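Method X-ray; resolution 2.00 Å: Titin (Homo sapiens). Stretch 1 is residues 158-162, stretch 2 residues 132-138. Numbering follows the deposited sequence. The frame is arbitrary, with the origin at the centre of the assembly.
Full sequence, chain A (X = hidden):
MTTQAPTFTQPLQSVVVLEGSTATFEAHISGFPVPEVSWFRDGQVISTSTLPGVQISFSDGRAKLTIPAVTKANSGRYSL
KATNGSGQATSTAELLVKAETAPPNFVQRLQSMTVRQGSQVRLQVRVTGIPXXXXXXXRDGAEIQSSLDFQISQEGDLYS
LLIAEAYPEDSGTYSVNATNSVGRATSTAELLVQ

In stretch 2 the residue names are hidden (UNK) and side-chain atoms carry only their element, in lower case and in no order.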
# COMPACT_ATOMS: atom_id res chain seq x y z
N LEU A 158 -4.90 -14.81 -5.38
CA LEU A 158 -5.01 -16.26 -5.34
C LEU A 158 -5.00 -16.92 -6.72
O LEU A 158 -5.88 -16.67 -7.54
CB LEU A 158 -6.30 -16.63 -4.60
CG LEU A 158 -6.51 -18.07 -4.15
CD1 LEU A 158 -5.41 -18.50 -3.18
CD2 LEU A 158 -7.87 -18.16 -3.47
N TYR A 159 -3.99 -17.75 -6.97
CA TYR A 159 -3.86 -18.47 -8.23
C TYR A 159 -4.02 -19.94 -7.96
O TYR A 159 -3.53 -20.45 -6.95
CB TYR A 159 -2.49 -18.24 -8.88
CG TYR A 159 -2.23 -16.84 -9.33
CD1 TYR A 159 -1.92 -15.83 -8.41
CD2 TYR A 159 -2.26 -16.51 -10.69
CE1 TYR A 159 -1.65 -14.53 -8.83
CE2 TYR A 159 -1.99 -15.21 -11.12
CZ TYR A 159 -1.68 -14.23 -10.19
OH TYR A 159 -1.39 -12.94 -10.61
N SER A 160 -4.72 -20.63 -8.85
CA SER A 160 -4.95 -22.05 -8.67
C SER A 160 -4.70 -22.82 -9.95
O SER A 160 -4.89 -22.30 -11.05
CB SER A 160 -6.39 -22.29 -8.23
OG SER A 160 -6.72 -21.48 -7.11
N LEU A 161 -4.25 -24.05 -9.78
CA LEU A 161 -4.03 -24.96 -10.89
C LEU A 161 -4.92 -26.14 -10.54
O LEU A 161 -4.68 -26.85 -9.57
CB LEU A 161 -2.57 -25.42 -10.97
CG LEU A 161 -2.41 -26.59 -11.95
CD1 LEU A 161 -2.95 -26.20 -13.32
CD2 LEU A 161 -0.95 -27.00 -12.05
N LEU A 162 -5.97 -26.32 -11.33
CA LEU A 162 -6.89 -27.41 -11.10
C LEU A 162 -6.68 -28.51 -12.12
O LEU A 162 -6.66 -28.26 -13.33
CB LEU A 162 -8.34 -26.91 -11.19
CG LEU A 162 -9.40 -28.02 -11.20
CD1 LEU A 162 -9.44 -28.70 -9.84
CD2 LEU A 162 -10.74 -27.43 -11.55
N UNK A 132 2.54 -5.34 -8.61
CA UNK A 132 1.87 -6.63 -8.62
C UNK A 132 2.75 -7.64 -9.37
O UNK A 132 3.23 -7.36 -10.47
c UNK A 132 0.53 -6.53 -9.32
o UNK A 132 -0.24 -5.49 -8.72
c UNK A 132 -0.22 -7.85 -9.23
N UNK A 133 2.98 -8.82 -8.78
CA UNK A 133 3.82 -9.82 -9.44
C UNK A 133 3.18 -10.50 -10.65
O UNK A 133 1.96 -10.57 -10.77
c UNK A 133 4.10 -10.83 -8.33
c UNK A 133 2.68 -9.23 -7.40
c UNK A 133 3.89 -10.05 -7.07
N UNK A 134 4.02 -10.97 -11.56
CA UNK A 134 3.57 -11.72 -12.72
C UNK A 134 3.79 -13.15 -12.25
O UNK A 134 4.89 -13.50 -11.83
c UNK A 134 4.45 -11.46 -13.95
c UNK A 134 4.30 -10.02 -14.41
c UNK A 134 4.06 -12.42 -15.08
N UNK A 135 2.75 -13.97 -12.30
CA UNK A 135 2.84 -15.35 -11.82
C UNK A 135 2.68 -16.37 -12.94
O UNK A 135 1.74 -16.29 -13.73
c UNK A 135 1.77 -15.60 -10.74
c UNK A 135 1.98 -16.95 -10.08
c UNK A 135 1.83 -14.50 -9.69
N UNK A 136 3.58 -17.34 -12.99
CA UNK A 136 3.50 -18.40 -13.99
C UNK A 136 3.71 -19.76 -13.34
O UNK A 136 4.48 -19.88 -12.40
c UNK A 136 4.53 -18.16 -15.10
n UNK A 136 5.76 -15.20 -18.98
c UNK A 136 5.19 -16.71 -17.05
c UNK A 136 4.20 -16.93 -15.93
c UNK A 136 4.76 -15.53 -17.92
N UNK A 137 3.02 -20.77 -13.85
CA UNK A 137 3.11 -22.12 -13.31
C UNK A 137 3.92 -23.02 -14.22
O UNK A 137 3.81 -22.94 -15.44
c UNK A 137 1.71 -22.71 -13.13
c UNK A 137 -0.41 -19.97 -11.56
c UNK A 137 0.38 -20.67 -12.47
c UNK A 137 -0.74 -20.54 -10.33
c UNK A 137 0.85 -21.95 -12.16
c UNK A 137 0.51 -22.52 -10.93
c UNK A 137 -0.28 -21.82 -10.01
N UNK A 138 4.70 -23.90 -13.61
CA UNK A 138 5.54 -24.82 -14.36
C UNK A 138 5.43 -26.25 -13.88
O UNK A 138 5.17 -26.51 -12.71
o UNK A 138 7.90 -19.11 -16.10
c UNK A 138 7.25 -22.99 -14.74
c UNK A 138 7.68 -20.39 -15.65
c UNK A 138 7.64 -22.76 -16.05
c UNK A 138 7.08 -21.90 -13.89
c UNK A 138 7.85 -21.46 -16.51
c UNK A 138 6.99 -24.39 -14.25
c UNK A 138 7.29 -20.61 -14.34
O HOH W 1 -0.09 -12.91 -13.48

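Position 132 carries three side-chain atoms: a carbon bonded to one oxygen and one carbon. A branched CB with a hydroxyl and a methyl is threonine. Thr132 precedes the strand, its CA-to-CB bond points sideways, and CG2 of Thr132 comes no nearer to stretch 1 than 5.4 Å from OH of Tyr159; an exposed site accommodates its polar group.

At position 133 three carbons close a ring onto the backbone nitrogen, which only proline does. The ring of Pro133 keeps clear of stretch 1; the nearest approach is through the backbone, with O of Pro133 4.1 Å from OH of Tyr159. Lacking an amide hydrogen, proline fits naturally in the loop just before a strand.

Position 134 has three carbons, one carrying the other two: valine. The CB of Val134 points away from stretch 1, and the residue is exposed; its branching at CB is readily accepted by the extended backbone.

The same three-carbon fork recurs at position 135, but here CB points toward stretch 1 and the group lies over one face of the Tyr159 ring. This too is valine. CB of Val135 is 3.9 Å from the centroid of the Tyr159 ring, 16° off its normal, a CH-pi contact, while CG2 of Val135 comes within 3.6 Å of CZ of Tyr159. A compact branched side chain can cover the ring without reaching past it.

Position 136 bears four carbons in a row ending in nitrogen, the chain of lysine. Lys136 points away from stretch 1, and its exposed setting lets the amine meet solvent.

Position 137 shows one carbon and a six-carbon ring without oxygen, its edge against CB of Tyr159 and the ring also near CB of Leu161; this is phenylalanine. Phe137 is buried and points toward stretch 1. CB of Tyr159 is 3.2 Å from CZ of Phe137, and CB of Leu161 is 4.2 Å from CD2 of Phe137. A wholly apolar ring suits this enclosed site.

At position 138 the six-carbon ring bears an oxygen: tyrosine. Tyr138 points away from stretch 1, and partial exposure suits an aromatic ring with a polar tip.

The two strands run nearly parallel, at 19°, but their axes approach no closer than 9.1 Å and no direct hydrogen bond joins the stretches. Side chains fill the gap instead: Val135 and Phe137, at alternate positions, face Tyr159 and Leu161, and these four supply most of the 255 Å² buried between the stretches. One water adds a polar link, accepting from N of Val135 at 3.3 Å and hydrogen-bonding OH of Tyr159 at 3.2 Å.

Stretch 2, residues 132-138: TPVVKFY
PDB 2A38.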